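Local structure of dehydrogenase (Chromobacterium violaceum, 3Q2I) at residues I203-T215 / A337-L350. The protein probably uses NAD to oxidise UDP-N-acetylglucosaminuronic acid, a step toward the sugar 2,3-diacetamido-2,3-dideoxy-D-mannuronic acid. Numbering follows the deposited sequence.
Sequences IGPVESVQAYTAT and AMYLSARDGRRVSL. With NA (sodium ion), chain E.
Val209 and Val348 form an antiparallel hydrogen-bonded pair, their amides and carbonyls joined both ways (Val209 N to Val348 O 3.0 Å; Val348 N to Val209 O 2.9 Å). Leu350 N adds a third rung to Glu207 O, so 348-349 is a short strand, outermost in this chain's sheet. Ser341 OG, placed anti to its own backbone N (chi1 174°), accepts from Ala211 N at 2.9 Å and donates to Arg346 O at 2.6 Å, tying the last turn of the helix to the strand and to Arg346, just past the helix end at Gly345. Gln210 and Arg347 run side by side; NE and NH2 of Arg347 both meet Gln210 OE1, at 2.8 and 2.7 Å, from one face of the amide, whose plane is turned 38° from the guanidinium.

Part of the apolar packing faces the helix: Val209 CG2 sits 3.9 Å from Ala337 CB, and Ala211 CB lies 4.2 Å from Ala342 CB. Val206 CG1 meets Leu350 CD1. Thr213 binds a sodium ion through both O and OG1, and a water in that shell links Thr213 N to Ala342 O.

The contact joins the last helix to the mixed sheet of the C-terminal alpha/beta domain: segment 337-344 runs at 64° to strand 206-214, which pairs with strand 225-232 along its other edge, while Ser208 OG and Tyr212 OH hydrogen-bond to Tyr212 and Ser208 of a second subunit.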
loop_
_atom_site.group_PDB
_atom_site.type_symbol
_atom_site.label_atom_id
_atom_site.label_comp_id
_atom_site.label_asym_id
_atom_site.label_seq_id
_atom_site.Cartn_x
_atom_site.Cartn_y
_atom_site.Cartn_z
ATOM N N ILE A 203 -8.224 30.517 3.981
ATOM C CA ILE A 203 -6.843 30.269 3.603
ATOM C C ILE A 203 -6.637 29.845 2.153
ATOM O O ILE A 203 -5.614 30.150 1.554
ATOM C CB ILE A 203 -6.109 29.271 4.585
ATOM C CG1 ILE A 203 -6.492 29.561 6.031
ATOM C CG2 ILE A 203 -4.623 29.023 4.257
ATOM C CD1 ILE A 203 -5.989 30.894 6.597
ATOM N N GLY A 204 -7.630 29.175 1.576
ATOM C CA GLY A 204 -7.542 28.830 0.157
ATOM C C GLY A 204 -7.604 27.313 -0.084
ATOM O O GLY A 204 -7.900 26.534 0.827
ATOM N N PRO A 205 -7.357 26.899 -1.328
ATOM C CA PRO A 205 -7.550 25.495 -1.676
ATOM C C PRO A 205 -6.619 24.584 -0.890
ATOM O O PRO A 205 -5.411 24.810 -0.861
ATOM C CB PRO A 205 -7.163 25.454 -3.153
ATOM C CG PRO A 205 -7.450 26.900 -3.648
ATOM C CD PRO A 205 -7.056 27.751 -2.497
ATOM N N VAL A 206 -7.197 23.512 -0.334
ATOM C CA VAL A 206 -6.463 22.506 0.432
ATOM C C VAL A 206 -5.999 21.413 -0.532
ATOM O O VAL A 206 -6.720 20.997 -1.461
ATOM C CB VAL A 206 -7.351 21.936 1.559
ATOM C CG1 VAL A 206 -6.692 20.655 2.164
ATOM C CG2 VAL A 206 -7.647 23.038 2.615
ATOM N N GLU A 207 -4.778 20.952 -0.334
ATOM C CA GLU A 207 -4.201 19.857 -1.109
ATOM C C GLU A 207 -4.500 18.507 -0.470
ATOM O O GLU A 207 -5.035 17.628 -1.139
ATOM C CB GLU A 207 -2.672 20.015 -1.184
ATOM C CG GLU A 207 -2.064 18.944 -2.084
ATOM C CD GLU A 207 -0.614 19.204 -2.377
ATOM O OE1 GLU A 207 0.245 18.487 -1.845
ATOM O OE2 GLU A 207 -0.329 20.191 -3.077
ATOM N N SER A 208 -4.300 18.398 0.853
ATOM C CA SER A 208 -4.506 17.083 1.503
ATOM C C SER A 208 -4.656 17.294 3.011
ATOM O O SER A 208 -4.275 18.376 3.532
ATOM C CB SER A 208 -3.389 16.089 1.156
ATOM O OG SER A 208 -2.130 16.513 1.709
ATOM N N VAL A 209 -5.190 16.267 3.667
ATOM C CA VAL A 209 -5.267 16.271 5.122
ATOM C C VAL A 209 -4.795 14.932 5.657
ATOM O O VAL A 209 -4.863 13.899 4.980
ATOM C CB VAL A 209 -6.728 16.528 5.589
ATOM C CG1 VAL A 209 -7.222 17.890 5.088
ATOM C CG2 VAL A 209 -7.660 15.393 5.133
ATOM N N GLN A 210 -4.418 14.946 6.957
ATOM C CA GLN A 210 -4.119 13.714 7.713
ATOM C C GLN A 210 -4.786 13.864 9.077
ATOM O O GLN A 210 -4.485 14.830 9.781
ATOM C CB GLN A 210 -2.608 13.627 7.982
ATOM C CG GLN A 210 -1.832 13.538 6.702
ATOM C CD GLN A 210 -0.346 13.899 6.863
ATOM O OE1 GLN A 210 0.474 13.529 6.036
ATOM N NE2 GLN A 210 -0.009 14.634 7.922
ATOM N N ALA A 211 -5.680 12.965 9.460
ATOM C CA ALA A 211 -6.528 13.194 10.630
ATOM C C ALA A 211 -6.510 12.024 11.610
ATOM O O ALA A 211 -6.227 10.886 11.208
ATOM C CB ALA A 211 -7.946 13.598 10.238
ATOM N N TYR A 212 -6.735 12.330 12.903
ATOM C CA TYR A 212 -7.058 11.318 13.901
ATOM C C TYR A 212 -8.361 11.807 14.556
ATOM O O TYR A 212 -8.518 13.001 14.798
ATOM C CB TYR A 212 -6.045 11.220 15.058
ATOM C CG TYR A 212 -4.678 10.698 14.704
ATOM C CD1 TYR A 212 -4.448 9.336 14.672
ATOM C CD2 TYR A 212 -3.608 11.571 14.583
ATOM C CE1 TYR A 212 -3.193 8.860 14.332
ATOM C CE2 TYR A 212 -2.327 11.092 14.296
ATOM C CZ TYR A 212 -2.137 9.740 14.240
ATOM O OH TYR A 212 -0.897 9.226 13.897
ATOM N N THR A 213 -9.276 10.870 14.762
ATOM C CA THR A 213 -10.414 11.202 15.622
ATOM C C THR A 213 -10.721 10.059 16.576
ATOM O O THR A 213 -10.255 8.943 16.405
ATOM C CB THR A 213 -11.675 11.429 14.777
ATOM O OG1 THR A 213 -12.072 10.230 14.135
ATOM C CG2 THR A 213 -11.540 12.555 13.768
ATOM N N ALA A 214 -11.487 10.366 17.633
ATOM C CA ALA A 214 -11.711 9.337 18.646
ATOM C C ALA A 214 -12.977 9.703 19.392
ATOM O O ALA A 214 -13.336 10.889 19.396
ATOM C CB ALA A 214 -10.549 9.329 19.630
ATOM N N THR A 215 -13.558 8.694 20.045
ATOM C CA THR A 215 -14.648 8.979 20.998
ATOM C C THR A 215 -14.001 8.653 22.328
ATOM O O THR A 215 -13.897 7.452 22.687
ATOM C CB THR A 215 -15.816 8.025 20.763
ATOM O OG1 THR A 215 -16.270 8.163 19.405
ATOM C CG2 THR A 215 -16.969 8.405 21.683
ATOM N N ALA A 337 -12.971 14.324 3.586
ATOM C CA ALA A 337 -11.568 13.869 3.488
ATOM C C ALA A 337 -10.979 13.619 4.886
ATOM O O ALA A 337 -10.259 12.608 5.072
ATOM C CB ALA A 337 -10.729 14.936 2.805
ATOM N N MET A 338 -11.313 14.470 5.863
ATOM C CA MET A 338 -10.835 14.292 7.250
ATOM C C MET A 338 -11.415 12.970 7.792
ATOM O O MET A 338 -10.680 12.197 8.431
ATOM C CB MET A 338 -11.291 15.441 8.188
ATOM C CG MET A 338 -10.779 16.791 7.743
ATOM S SD MET A 338 -11.494 18.024 8.885
ATOM C CE MET A 338 -10.608 19.473 8.354
ATOM N N TYR A 339 -12.704 12.708 7.560
ATOM C CA TYR A 339 -13.317 11.449 8.034
ATOM C C TYR A 339 -12.743 10.194 7.395
ATOM O O TYR A 339 -12.482 9.231 8.109
ATOM C CB TYR A 339 -14.857 11.526 7.986
ATOM C CG TYR A 339 -15.512 12.359 9.072
ATOM C CD1 TYR A 339 -14.771 12.952 10.094
ATOM C CD2 TYR A 339 -16.895 12.535 9.051
ATOM C CE1 TYR A 339 -15.413 13.707 11.116
ATOM C CE2 TYR A 339 -17.541 13.233 10.081
ATOM C CZ TYR A 339 -16.790 13.793 11.108
ATOM O OH TYR A 339 -17.413 14.514 12.150
ATOM N N LEU A 340 -12.500 10.247 6.090
ATOM C CA LEU A 340 -11.840 9.109 5.425
ATOM C C LEU A 340 -10.415 8.949 5.979
ATOM O O LEU A 340 -9.959 7.835 6.197
ATOM C CB LEU A 340 -11.784 9.363 3.924
ATOM C CG LEU A 340 -13.143 9.267 3.229
ATOM C CD1 LEU A 340 -13.004 9.884 1.835
ATOM C CD2 LEU A 340 -13.592 7.800 3.206
ATOM N N SER A 341 -9.709 10.055 6.162
ATOM C CA SER A 341 -8.308 9.961 6.618
ATOM C C SER A 341 -8.264 9.378 8.037
ATOM O O SER A 341 -7.421 8.509 8.330
ATOM C CB SER A 341 -7.746 11.391 6.645
ATOM O OG SER A 341 -6.413 11.317 7.219
ATOM N N ALA A 342 -9.131 9.843 8.936
ATOM C CA ALA A 342 -9.161 9.324 10.300
ATOM C C ALA A 342 -9.568 7.859 10.328
ATOM O O ALA A 342 -9.059 7.082 11.136
ATOM C CB ALA A 342 -10.157 10.121 11.145
ATOM N N ARG A 343 -10.488 7.474 9.444
ATOM C CA ARG A 343 -10.969 6.095 9.467
ATOM C C ARG A 343 -9.834 5.165 9.021
ATOM O O ARG A 343 -9.610 4.143 9.680
ATOM C CB ARG A 343 -12.116 5.932 8.455
ATOM C CG ARG A 343 -12.748 4.537 8.485
ATOM C CD ARG A 343 -13.744 4.302 7.334
ATOM N NE ARG A 343 -13.010 4.271 6.086
ATOM C CZ ARG A 343 -13.618 4.329 4.901
ATOM N NH1 ARG A 343 -12.912 4.327 3.782
ATOM N NH2 ARG A 343 -14.938 4.531 4.877
ATOM N N ASP A 344 -9.157 5.510 7.930
ATOM C CA ASP A 344 -8.220 4.582 7.304
ATOM C C ASP A 344 -6.781 4.834 7.754
ATOM O O ASP A 344 -5.890 3.998 7.435
ATOM C CB ASP A 344 -8.336 4.673 5.775
ATOM C CG ASP A 344 -9.661 4.114 5.258
ATOM O OD1 ASP A 344 -10.336 3.394 6.028
ATOM O OD2 ASP A 344 -9.942 4.390 4.068
ATOM N N GLY A 345 -6.527 5.894 8.521
ATOM C CA GLY A 345 -5.121 6.179 8.924
ATOM C C GLY A 345 -4.208 6.509 7.766
ATOM O O GLY A 345 -3.052 6.046 7.677
ATOM N N ARG A 346 -4.704 7.307 6.834
ATOM C CA ARG A 346 -3.902 7.660 5.648
ATOM C C ARG A 346 -4.159 9.112 5.236
ATOM O O ARG A 346 -5.225 9.675 5.540
ATOM C CB ARG A 346 -4.249 6.780 4.455
ATOM C CG ARG A 346 -5.672 6.922 3.985
ATOM C CD ARG A 346 -6.099 5.959 2.859
ATOM N NE ARG A 346 -7.561 5.959 2.784
ATOM C CZ ARG A 346 -8.275 6.606 1.863
ATOM N NH1 ARG A 346 -7.628 7.278 0.923
ATOM N NH2 ARG A 346 -9.609 6.589 1.899
ATOM N N ARG A 347 -3.170 9.692 4.555
ATOM C CA ARG A 347 -3.314 11.023 3.971
ATOM C C ARG A 347 -4.355 10.931 2.884
ATOM O O ARG A 347 -4.352 10.030 2.063
ATOM C CB ARG A 347 -1.951 11.438 3.369
ATOM C CG ARG A 347 -1.913 12.848 2.738
ATOM C CD ARG A 347 -0.519 13.203 2.132
ATOM N NE ARG A 347 0.404 13.475 3.255
ATOM C CZ ARG A 347 1.672 13.924 3.162
ATOM N NH1 ARG A 347 2.216 14.253 2.001
ATOM N NH2 ARG A 347 2.413 14.128 4.257
ATOM N N VAL A 348 -5.275 11.912 2.877
ATOM C CA VAL A 348 -6.314 11.910 1.810
ATOM C C VAL A 348 -6.191 13.214 1.047
ATOM O O VAL A 348 -6.168 14.313 1.654
ATOM C CB VAL A 348 -7.735 11.821 2.428
ATOM C CG1 VAL A 348 -8.759 12.019 1.323
ATOM C CG2 VAL A 348 -7.934 10.448 3.022
ATOM N N SER A 349 -6.059 13.097 -0.287
ATOM C CA SER A 349 -5.834 14.288 -1.110
ATOM C C SER A 349 -7.073 14.674 -1.916
ATOM O O SER A 349 -7.988 13.882 -2.131
ATOM C CB SER A 349 -4.667 14.073 -2.081
ATOM O OG SER A 349 -3.503 13.782 -1.302
ATOM N N LEU A 350 -7.109 15.962 -2.273
ATOM C CA LEU A 350 -8.265 16.592 -2.938
ATOM C C LEU A 350 -7.877 16.953 -4.373
ATOM O O LEU A 350 -6.718 17.120 -4.705
ATOM C CB LEU A 350 -8.633 17.879 -2.221
ATOM C CG LEU A 350 -9.094 17.675 -0.776
ATOM C CD1 LEU A 350 -9.532 18.971 -0.240
ATOM C CD2 LEU A 350 -10.220 16.645 -0.616
HETATM NA NA NA E . -11.254 7.853 14.481
HETATM O O HOH W 1 -8.498 8.164 13.705
HETATM O O HOH W 2 -10.460 6.045 14.778
HETATM O O HOH W 3 -12.723 7.206 12.543
HETATM O O HOH W 4 -13.426 7.906 15.384
#